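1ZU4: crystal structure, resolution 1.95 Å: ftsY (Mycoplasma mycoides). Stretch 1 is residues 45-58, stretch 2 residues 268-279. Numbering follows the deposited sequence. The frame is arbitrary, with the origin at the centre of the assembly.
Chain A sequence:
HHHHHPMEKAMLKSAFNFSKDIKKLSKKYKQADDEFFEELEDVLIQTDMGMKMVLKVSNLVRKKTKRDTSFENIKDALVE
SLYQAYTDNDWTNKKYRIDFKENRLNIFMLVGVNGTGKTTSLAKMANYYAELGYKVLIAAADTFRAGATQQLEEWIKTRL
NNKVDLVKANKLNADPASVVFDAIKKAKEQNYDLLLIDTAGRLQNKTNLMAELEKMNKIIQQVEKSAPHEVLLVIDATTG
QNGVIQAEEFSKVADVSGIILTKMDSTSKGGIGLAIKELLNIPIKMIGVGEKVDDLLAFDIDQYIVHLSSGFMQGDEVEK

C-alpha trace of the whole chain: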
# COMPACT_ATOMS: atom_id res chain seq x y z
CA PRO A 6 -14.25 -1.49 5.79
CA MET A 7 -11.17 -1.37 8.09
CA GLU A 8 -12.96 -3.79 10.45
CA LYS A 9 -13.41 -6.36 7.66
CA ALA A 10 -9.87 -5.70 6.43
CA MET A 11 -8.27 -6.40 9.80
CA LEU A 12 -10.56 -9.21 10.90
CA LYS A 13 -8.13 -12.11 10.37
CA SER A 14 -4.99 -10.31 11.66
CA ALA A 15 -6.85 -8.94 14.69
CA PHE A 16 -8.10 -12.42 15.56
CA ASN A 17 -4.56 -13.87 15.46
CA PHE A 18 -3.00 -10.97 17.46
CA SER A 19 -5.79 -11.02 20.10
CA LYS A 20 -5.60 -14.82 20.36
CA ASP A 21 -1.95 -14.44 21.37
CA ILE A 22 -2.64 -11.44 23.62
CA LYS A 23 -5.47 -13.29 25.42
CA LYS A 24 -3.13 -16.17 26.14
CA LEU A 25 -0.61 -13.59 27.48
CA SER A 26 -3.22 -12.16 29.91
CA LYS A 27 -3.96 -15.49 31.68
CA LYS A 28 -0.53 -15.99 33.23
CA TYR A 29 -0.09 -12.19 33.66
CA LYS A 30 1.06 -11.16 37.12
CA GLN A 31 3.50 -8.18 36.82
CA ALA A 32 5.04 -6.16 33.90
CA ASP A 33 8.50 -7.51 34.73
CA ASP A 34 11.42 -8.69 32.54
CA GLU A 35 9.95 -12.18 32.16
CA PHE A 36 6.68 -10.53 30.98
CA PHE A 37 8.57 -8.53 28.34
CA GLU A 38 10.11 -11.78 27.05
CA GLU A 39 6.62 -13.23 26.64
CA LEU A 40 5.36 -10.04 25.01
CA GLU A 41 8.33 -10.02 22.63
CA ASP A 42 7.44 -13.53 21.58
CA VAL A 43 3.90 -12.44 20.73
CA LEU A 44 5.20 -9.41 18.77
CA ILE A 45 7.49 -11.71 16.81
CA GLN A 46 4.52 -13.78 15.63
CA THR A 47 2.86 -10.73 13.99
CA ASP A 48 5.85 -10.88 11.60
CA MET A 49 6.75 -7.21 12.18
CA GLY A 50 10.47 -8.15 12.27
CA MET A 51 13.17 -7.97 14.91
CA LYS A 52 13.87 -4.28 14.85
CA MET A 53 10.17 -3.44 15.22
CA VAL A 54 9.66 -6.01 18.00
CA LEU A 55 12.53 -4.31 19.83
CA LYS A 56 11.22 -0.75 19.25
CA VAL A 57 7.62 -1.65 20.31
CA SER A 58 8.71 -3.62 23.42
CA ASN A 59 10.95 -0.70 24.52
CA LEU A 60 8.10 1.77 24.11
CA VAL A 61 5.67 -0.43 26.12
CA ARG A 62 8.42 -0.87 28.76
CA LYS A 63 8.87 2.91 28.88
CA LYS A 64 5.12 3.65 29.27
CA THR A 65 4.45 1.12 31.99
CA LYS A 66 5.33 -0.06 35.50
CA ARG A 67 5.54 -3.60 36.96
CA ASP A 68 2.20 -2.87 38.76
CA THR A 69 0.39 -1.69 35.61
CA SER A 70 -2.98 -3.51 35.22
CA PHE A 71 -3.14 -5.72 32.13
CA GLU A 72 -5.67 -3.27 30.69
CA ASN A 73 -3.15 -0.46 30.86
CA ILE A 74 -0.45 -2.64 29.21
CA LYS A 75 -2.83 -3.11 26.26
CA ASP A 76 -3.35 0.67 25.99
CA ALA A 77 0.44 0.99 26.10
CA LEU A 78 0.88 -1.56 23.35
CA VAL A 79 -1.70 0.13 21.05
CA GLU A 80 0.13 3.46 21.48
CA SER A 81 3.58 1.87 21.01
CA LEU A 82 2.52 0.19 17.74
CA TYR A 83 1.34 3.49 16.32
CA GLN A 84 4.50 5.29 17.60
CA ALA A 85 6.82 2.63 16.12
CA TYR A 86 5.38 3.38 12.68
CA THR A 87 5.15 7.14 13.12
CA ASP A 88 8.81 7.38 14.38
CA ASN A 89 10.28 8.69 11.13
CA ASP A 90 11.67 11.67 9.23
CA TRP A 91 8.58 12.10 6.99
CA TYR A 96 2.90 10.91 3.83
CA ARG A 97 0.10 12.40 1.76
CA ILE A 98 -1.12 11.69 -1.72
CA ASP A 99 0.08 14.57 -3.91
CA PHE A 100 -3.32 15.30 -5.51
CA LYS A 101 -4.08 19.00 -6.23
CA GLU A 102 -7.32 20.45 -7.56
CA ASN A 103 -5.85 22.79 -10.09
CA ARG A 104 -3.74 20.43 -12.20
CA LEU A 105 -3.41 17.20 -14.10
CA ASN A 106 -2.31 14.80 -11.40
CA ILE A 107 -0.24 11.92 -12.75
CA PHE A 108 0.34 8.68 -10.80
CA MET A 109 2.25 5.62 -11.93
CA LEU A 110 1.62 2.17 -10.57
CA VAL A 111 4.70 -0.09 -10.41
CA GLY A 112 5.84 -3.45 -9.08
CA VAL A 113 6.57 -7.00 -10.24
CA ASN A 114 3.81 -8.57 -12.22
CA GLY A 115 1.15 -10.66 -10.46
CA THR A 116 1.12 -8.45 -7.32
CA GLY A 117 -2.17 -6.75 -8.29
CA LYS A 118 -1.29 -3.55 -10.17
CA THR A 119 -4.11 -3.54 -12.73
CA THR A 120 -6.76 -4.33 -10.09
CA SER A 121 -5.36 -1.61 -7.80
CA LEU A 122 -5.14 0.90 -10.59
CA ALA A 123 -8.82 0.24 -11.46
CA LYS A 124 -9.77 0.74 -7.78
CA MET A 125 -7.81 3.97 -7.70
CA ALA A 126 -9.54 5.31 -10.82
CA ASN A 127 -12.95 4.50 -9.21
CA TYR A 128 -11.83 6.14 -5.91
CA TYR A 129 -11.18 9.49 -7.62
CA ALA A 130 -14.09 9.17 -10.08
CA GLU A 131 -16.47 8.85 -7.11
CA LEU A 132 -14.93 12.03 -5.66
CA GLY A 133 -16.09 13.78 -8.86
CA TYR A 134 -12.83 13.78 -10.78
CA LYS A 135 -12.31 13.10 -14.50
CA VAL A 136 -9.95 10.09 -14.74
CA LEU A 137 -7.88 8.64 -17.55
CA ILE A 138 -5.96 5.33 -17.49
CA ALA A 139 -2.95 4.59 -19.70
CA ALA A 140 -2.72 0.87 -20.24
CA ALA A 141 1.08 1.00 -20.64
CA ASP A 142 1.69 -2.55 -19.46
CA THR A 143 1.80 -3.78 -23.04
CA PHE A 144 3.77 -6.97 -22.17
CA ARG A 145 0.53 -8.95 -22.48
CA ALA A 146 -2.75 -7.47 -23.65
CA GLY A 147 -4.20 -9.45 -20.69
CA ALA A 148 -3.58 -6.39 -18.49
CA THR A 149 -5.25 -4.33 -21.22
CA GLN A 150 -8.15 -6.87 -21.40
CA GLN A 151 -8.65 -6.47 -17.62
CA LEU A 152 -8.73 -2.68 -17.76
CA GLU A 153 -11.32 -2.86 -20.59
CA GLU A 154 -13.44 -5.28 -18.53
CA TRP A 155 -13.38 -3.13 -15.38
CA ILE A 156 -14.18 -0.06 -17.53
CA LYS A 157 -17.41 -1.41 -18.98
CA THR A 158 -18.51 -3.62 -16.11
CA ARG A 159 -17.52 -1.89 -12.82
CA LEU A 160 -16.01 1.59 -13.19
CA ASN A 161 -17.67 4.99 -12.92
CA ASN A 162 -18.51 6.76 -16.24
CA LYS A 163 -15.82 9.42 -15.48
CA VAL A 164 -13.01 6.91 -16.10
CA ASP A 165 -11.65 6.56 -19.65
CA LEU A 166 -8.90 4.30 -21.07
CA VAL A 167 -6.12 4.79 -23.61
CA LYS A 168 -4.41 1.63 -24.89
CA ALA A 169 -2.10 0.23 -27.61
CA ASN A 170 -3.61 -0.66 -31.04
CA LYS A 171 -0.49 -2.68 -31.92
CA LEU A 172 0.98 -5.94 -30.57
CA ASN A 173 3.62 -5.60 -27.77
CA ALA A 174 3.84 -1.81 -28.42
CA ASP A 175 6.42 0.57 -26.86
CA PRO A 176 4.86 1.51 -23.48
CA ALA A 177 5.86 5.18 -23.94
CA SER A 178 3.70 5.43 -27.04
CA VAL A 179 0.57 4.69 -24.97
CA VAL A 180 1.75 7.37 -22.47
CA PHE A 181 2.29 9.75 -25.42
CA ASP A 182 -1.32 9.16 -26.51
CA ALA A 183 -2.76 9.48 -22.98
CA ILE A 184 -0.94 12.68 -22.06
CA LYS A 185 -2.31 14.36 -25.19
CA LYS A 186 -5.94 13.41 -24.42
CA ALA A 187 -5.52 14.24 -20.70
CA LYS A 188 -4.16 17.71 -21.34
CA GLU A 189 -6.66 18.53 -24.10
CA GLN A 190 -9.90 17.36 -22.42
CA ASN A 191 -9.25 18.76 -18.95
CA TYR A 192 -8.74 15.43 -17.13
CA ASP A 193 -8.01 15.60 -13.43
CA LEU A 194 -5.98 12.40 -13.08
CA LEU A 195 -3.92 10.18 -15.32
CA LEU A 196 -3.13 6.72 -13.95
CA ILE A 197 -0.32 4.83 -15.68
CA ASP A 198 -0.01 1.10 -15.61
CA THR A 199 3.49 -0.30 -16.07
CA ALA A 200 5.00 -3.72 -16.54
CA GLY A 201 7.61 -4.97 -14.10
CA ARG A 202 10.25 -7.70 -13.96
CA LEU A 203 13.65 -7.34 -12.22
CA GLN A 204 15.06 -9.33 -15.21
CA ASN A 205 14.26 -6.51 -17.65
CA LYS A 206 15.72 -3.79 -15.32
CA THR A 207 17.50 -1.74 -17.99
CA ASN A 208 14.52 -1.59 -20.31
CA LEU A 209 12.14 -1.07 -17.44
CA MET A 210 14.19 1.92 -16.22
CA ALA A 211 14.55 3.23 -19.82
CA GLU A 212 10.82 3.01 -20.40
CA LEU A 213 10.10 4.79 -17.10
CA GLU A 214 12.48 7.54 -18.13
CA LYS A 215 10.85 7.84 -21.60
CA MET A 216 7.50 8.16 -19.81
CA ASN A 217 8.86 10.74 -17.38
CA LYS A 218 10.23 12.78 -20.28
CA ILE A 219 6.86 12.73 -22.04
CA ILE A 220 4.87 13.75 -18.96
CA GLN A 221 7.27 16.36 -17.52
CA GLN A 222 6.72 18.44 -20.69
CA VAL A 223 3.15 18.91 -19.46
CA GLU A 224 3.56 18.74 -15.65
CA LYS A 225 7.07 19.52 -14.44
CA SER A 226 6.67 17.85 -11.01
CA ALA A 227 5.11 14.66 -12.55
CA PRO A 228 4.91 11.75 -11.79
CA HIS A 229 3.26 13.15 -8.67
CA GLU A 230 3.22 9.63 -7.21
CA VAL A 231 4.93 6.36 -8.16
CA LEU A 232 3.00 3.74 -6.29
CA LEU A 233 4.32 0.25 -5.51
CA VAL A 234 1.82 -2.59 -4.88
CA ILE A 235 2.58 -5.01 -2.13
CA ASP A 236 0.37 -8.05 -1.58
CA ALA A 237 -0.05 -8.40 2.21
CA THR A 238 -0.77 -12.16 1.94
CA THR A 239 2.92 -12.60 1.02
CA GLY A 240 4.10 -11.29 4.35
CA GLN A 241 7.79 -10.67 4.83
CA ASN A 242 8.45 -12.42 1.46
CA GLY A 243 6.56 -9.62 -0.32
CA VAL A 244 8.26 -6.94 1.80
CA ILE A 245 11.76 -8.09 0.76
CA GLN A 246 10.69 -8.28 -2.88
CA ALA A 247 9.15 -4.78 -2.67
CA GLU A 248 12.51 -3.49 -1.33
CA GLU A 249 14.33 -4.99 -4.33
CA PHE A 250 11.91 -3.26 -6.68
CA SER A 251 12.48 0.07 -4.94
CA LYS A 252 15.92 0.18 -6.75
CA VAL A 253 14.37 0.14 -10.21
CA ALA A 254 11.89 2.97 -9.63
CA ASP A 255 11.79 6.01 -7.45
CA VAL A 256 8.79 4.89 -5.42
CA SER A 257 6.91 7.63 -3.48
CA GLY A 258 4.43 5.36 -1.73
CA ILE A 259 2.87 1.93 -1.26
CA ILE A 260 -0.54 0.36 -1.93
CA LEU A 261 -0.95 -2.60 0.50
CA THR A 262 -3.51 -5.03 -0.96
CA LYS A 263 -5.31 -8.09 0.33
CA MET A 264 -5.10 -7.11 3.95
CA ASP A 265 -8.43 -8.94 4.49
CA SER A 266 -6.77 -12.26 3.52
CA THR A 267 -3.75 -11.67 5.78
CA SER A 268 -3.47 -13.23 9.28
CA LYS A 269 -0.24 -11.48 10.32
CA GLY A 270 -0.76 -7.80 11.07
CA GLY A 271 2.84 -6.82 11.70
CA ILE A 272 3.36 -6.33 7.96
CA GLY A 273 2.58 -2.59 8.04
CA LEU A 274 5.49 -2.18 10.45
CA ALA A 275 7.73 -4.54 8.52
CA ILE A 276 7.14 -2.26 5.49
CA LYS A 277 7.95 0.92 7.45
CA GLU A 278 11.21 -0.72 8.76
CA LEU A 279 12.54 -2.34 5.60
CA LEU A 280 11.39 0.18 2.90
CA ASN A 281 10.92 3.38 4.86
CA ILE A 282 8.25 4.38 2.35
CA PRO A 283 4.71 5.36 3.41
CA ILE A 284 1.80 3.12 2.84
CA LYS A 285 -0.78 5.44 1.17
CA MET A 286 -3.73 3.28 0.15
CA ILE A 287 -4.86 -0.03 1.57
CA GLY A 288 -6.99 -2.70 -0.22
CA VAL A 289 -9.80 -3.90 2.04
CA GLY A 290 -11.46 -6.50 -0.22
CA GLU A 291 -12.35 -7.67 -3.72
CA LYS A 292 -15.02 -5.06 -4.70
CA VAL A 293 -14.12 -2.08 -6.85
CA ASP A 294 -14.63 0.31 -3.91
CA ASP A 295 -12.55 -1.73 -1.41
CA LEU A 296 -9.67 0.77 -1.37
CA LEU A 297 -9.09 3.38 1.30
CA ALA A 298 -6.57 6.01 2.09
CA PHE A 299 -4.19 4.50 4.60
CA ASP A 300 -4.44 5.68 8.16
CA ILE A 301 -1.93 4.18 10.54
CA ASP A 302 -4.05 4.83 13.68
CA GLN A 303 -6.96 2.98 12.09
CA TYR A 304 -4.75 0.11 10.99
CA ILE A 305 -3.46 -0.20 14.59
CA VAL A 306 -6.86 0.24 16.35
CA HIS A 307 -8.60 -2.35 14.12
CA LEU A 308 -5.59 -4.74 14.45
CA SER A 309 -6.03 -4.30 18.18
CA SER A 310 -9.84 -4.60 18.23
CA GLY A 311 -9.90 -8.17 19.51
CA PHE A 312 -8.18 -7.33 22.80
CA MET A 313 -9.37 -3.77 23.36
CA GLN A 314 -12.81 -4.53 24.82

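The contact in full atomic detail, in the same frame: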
# COMPACT_ATOMS: atom_id res chain seq x y z
N ILE A 45 6.76 -11.03 17.88
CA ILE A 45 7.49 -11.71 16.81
C ILE A 45 6.49 -12.41 15.87
O ILE A 45 6.62 -12.37 14.65
CB ILE A 45 8.57 -12.72 17.35
CG1 ILE A 45 9.73 -11.94 17.98
CG2 ILE A 45 9.07 -13.63 16.18
CD1 ILE A 45 10.63 -12.69 18.95
N GLN A 46 5.45 -13.00 16.44
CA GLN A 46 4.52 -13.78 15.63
C GLN A 46 3.63 -12.97 14.69
O GLN A 46 3.00 -13.54 13.80
CB GLN A 46 3.67 -14.68 16.52
CG GLN A 46 4.48 -15.88 17.10
CD GLN A 46 3.72 -16.58 18.19
OE1 GLN A 46 3.75 -16.15 19.35
NE2 GLN A 46 3.03 -17.68 17.84
N THR A 47 3.55 -11.66 14.91
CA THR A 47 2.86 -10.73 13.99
C THR A 47 3.60 -10.54 12.67
O THR A 47 3.05 -9.96 11.70
CB THR A 47 2.67 -9.33 14.64
OG1 THR A 47 3.90 -8.59 14.59
CG2 THR A 47 2.19 -9.43 16.07
N ASP A 48 4.84 -11.07 12.64
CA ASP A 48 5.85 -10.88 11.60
C ASP A 48 6.27 -9.43 11.34
O ASP A 48 6.59 -9.09 10.21
CB ASP A 48 5.45 -11.55 10.28
CG ASP A 48 5.39 -13.08 10.38
OD1 ASP A 48 5.94 -13.70 11.33
OD2 ASP A 48 4.76 -13.69 9.51
N MET A 49 6.30 -8.60 12.37
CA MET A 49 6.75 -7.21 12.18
C MET A 49 8.29 -7.11 11.96
O MET A 49 8.77 -6.12 11.45
CB MET A 49 6.33 -6.32 13.33
CG MET A 49 6.85 -6.80 14.74
SD MET A 49 6.49 -5.57 15.96
CE MET A 49 4.71 -5.57 16.05
N GLY A 50 9.02 -8.16 12.34
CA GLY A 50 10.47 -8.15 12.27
C GLY A 50 11.17 -7.77 13.56
O GLY A 50 10.64 -7.07 14.42
N MET A 51 12.42 -8.20 13.70
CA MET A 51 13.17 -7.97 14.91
C MET A 51 13.28 -6.55 15.39
O MET A 51 13.12 -6.28 16.61
CB MET A 51 14.59 -8.52 14.75
CG MET A 51 14.65 -9.98 14.42
SD MET A 51 16.38 -10.58 14.66
CE MET A 51 17.14 -9.82 13.24
N LYS A 52 13.60 -5.65 14.47
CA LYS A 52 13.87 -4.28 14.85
C LYS A 52 12.62 -3.65 15.39
O LYS A 52 12.68 -2.88 16.33
CB LYS A 52 14.42 -3.45 13.67
CG LYS A 52 15.79 -3.94 13.18
CD LYS A 52 16.57 -2.83 12.47
CE LYS A 52 18.10 -3.10 12.49
NZ LYS A 52 18.57 -3.97 11.36
N MET A 53 11.48 -3.95 14.77
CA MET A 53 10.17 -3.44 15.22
C MET A 53 9.72 -4.06 16.54
O MET A 53 9.18 -3.36 17.38
CB MET A 53 9.13 -3.65 14.11
CG MET A 53 9.22 -2.56 12.96
SD MET A 53 8.66 -0.96 13.67
CE MET A 53 8.97 0.18 12.29
N VAL A 54 9.92 -5.37 16.71
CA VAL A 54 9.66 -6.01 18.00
C VAL A 54 10.40 -5.25 19.10
O VAL A 54 9.82 -4.88 20.10
CB VAL A 54 10.07 -7.51 18.03
CG1 VAL A 54 9.94 -8.13 19.44
CG2 VAL A 54 9.18 -8.27 17.07
N LEU A 55 11.70 -5.02 18.87
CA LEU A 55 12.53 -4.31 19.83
C LEU A 55 12.04 -2.88 20.12
O LEU A 55 11.95 -2.46 21.26
CB LEU A 55 13.97 -4.29 19.31
CG LEU A 55 14.98 -3.48 20.12
CD1 LEU A 55 15.40 -4.32 21.29
CD2 LEU A 55 16.15 -3.07 19.26
N LYS A 56 11.73 -2.12 19.08
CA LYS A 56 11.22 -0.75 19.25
C LYS A 56 9.87 -0.72 19.99
O LYS A 56 9.67 0.09 20.88
CB LYS A 56 11.13 -0.05 17.89
CG LYS A 56 10.87 1.46 18.01
CD LYS A 56 10.68 2.18 16.65
CE LYS A 56 12.02 2.57 16.04
NZ LYS A 56 12.70 1.37 15.47
N VAL A 57 8.95 -1.63 19.66
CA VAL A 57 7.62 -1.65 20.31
C VAL A 57 7.73 -2.09 21.78
O VAL A 57 7.15 -1.47 22.67
CB VAL A 57 6.62 -2.52 19.50
CG1 VAL A 57 5.31 -2.75 20.30
CG2 VAL A 57 6.26 -1.79 18.20
N SER A 58 8.47 -3.16 22.04
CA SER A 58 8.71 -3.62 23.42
C SER A 58 9.32 -2.51 24.27
O SER A 58 8.88 -2.30 25.41
CB SER A 58 9.64 -4.83 23.43
OG SER A 58 9.68 -5.40 24.74
N SER A 268 -3.37 -12.91 7.85
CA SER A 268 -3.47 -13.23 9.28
C SER A 268 -2.38 -12.61 10.14
O SER A 268 -2.50 -12.62 11.34
CB SER A 268 -3.51 -14.75 9.49
OG SER A 268 -4.79 -15.28 9.11
N LYS A 269 -1.33 -12.05 9.54
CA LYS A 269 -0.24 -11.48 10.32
C LYS A 269 -0.12 -9.98 10.19
O LYS A 269 0.50 -9.47 9.22
CB LYS A 269 1.10 -12.14 9.94
CG LYS A 269 1.09 -13.68 10.08
CD LYS A 269 0.43 -14.14 11.40
CE LYS A 269 0.57 -15.65 11.58
NZ LYS A 269 1.99 -16.02 11.32
N GLY A 270 -0.65 -9.26 11.17
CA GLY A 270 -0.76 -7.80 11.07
C GLY A 270 0.48 -6.97 11.32
O GLY A 270 0.41 -5.75 11.37
N GLY A 271 1.63 -7.60 11.51
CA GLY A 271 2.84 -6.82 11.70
C GLY A 271 3.38 -6.27 10.38
O GLY A 271 4.33 -5.47 10.35
N ILE A 272 2.79 -6.70 9.27
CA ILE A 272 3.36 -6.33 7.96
C ILE A 272 3.43 -4.80 7.70
O ILE A 272 4.33 -4.33 7.01
CB ILE A 272 2.64 -7.05 6.80
CG1 ILE A 272 3.49 -6.89 5.51
CG2 ILE A 272 1.18 -6.54 6.70
CD1 ILE A 272 2.97 -7.52 4.30
N GLY A 273 2.51 -4.02 8.25
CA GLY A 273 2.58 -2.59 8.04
C GLY A 273 3.88 -2.03 8.60
O GLY A 273 4.47 -1.12 8.03
N LEU A 274 4.29 -2.59 9.75
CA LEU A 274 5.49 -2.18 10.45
C LEU A 274 6.73 -2.73 9.79
O LEU A 274 7.75 -2.09 9.80
CB LEU A 274 5.44 -2.61 11.91
CG LEU A 274 4.39 -1.93 12.79
CD1 LEU A 274 4.46 -2.51 14.22
CD2 LEU A 274 4.73 -0.50 12.82
N ALA A 275 6.65 -3.95 9.28
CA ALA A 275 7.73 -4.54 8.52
C ALA A 275 8.02 -3.64 7.32
O ALA A 275 9.18 -3.41 7.00
CB ALA A 275 7.37 -6.00 8.07
N ILE A 276 6.97 -3.13 6.64
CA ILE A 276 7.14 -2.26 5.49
C ILE A 276 7.88 -0.96 5.89
O ILE A 276 8.88 -0.56 5.29
CB ILE A 276 5.76 -1.95 4.80
CG1 ILE A 276 5.27 -3.22 4.05
CG2 ILE A 276 5.86 -0.75 3.84
CD1 ILE A 276 3.78 -3.23 3.74
N LYS A 277 7.35 -0.29 6.91
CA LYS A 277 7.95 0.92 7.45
C LYS A 277 9.45 0.68 7.76
O LYS A 277 10.28 1.50 7.38
CB LYS A 277 7.15 1.30 8.71
CG LYS A 277 7.79 2.32 9.62
CD LYS A 277 7.95 3.62 8.85
CE LYS A 277 8.98 4.50 9.53
NZ LYS A 277 8.92 4.42 11.04
N GLU A 278 9.80 -0.44 8.40
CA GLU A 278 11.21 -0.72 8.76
C GLU A 278 12.08 -0.99 7.53
O GLU A 278 13.09 -0.32 7.33
CB GLU A 278 11.32 -1.90 9.74
CG GLU A 278 12.75 -2.27 10.14
CD GLU A 278 13.42 -1.20 10.95
OE1 GLU A 278 12.73 -0.48 11.71
OE2 GLU A 278 14.64 -1.05 10.77
N LEU A 279 11.69 -1.97 6.71
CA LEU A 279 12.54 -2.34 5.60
C LEU A 279 12.61 -1.30 4.47
O LEU A 279 13.68 -1.09 3.97
CB LEU A 279 12.17 -3.71 5.01
CG LEU A 279 13.37 -4.37 4.28
CD1 LEU A 279 14.41 -4.86 5.31
CD2 LEU A 279 12.95 -5.52 3.36

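The turn between two helices of stretch 1 sits on the N-terminal part of the helix of stretch 2, and helix 51-58 then crosses helix 272-279 at 106°; 614 Å² is buried in all, and Thr 47, Met 49, Met 53, Gly 271 and Leu 274 are buried residues. The backbones come closest at Met 49 and Gly 271, with CA atoms 4.0 Å apart. Glycine suits this hollow: a CB on Gly 271 would point into stretch 1 and lie 2.4 Å from Thr 47 OG1 and 2.6 Å from Met 49 N, both clashes. Its bare backbone instead lets Gly 271 N donate a hydrogen bond to Thr 47 O at 2.8 Å, the one hydrogen bond between the stretches; Lys 269 CB rests 3.4 Å from the same Thr 47 O. Two CA-H...O contacts extend this fit, Met 49 CA to Gly 271 O and Ala 275 CA to Met 49 O, each 3.5 Å; Ala 275 lies close under the turn, its CB 3.8 Å from Asp 48 O. Asp 48, with positive phi, turns the chain out of the first helix, and Gly 50 stands at the N-cap position of the next, with phi 95°, a conformation that itself calls for glycine.

Leu 274 is a bump from stretch 2, set among Met 49, Met 53 and Val 57. It points toward stretch 1: its CD1 lies 3.6 Å from Met 49 CE and 4.4 Å from Val 57 CG2, while its CB is 3.9 Å from Met 53 CG. Met 53, bent m at chi1 and chi2, carries CE to 3.6 Å from Lys 277 CG, packing methyl against aliphatic chain. At the margins the contacts are made by the charged residues' side chains. Lys 52 CD approaches Glu 278 OE2 at 3.1 Å. Opposite charges come near without forming salt bridges: Asp 48 OD2 to Lys 269 NZ, 4.0 Å, and Lys 56 NZ to Glu 278 OE1, 4.2 Å.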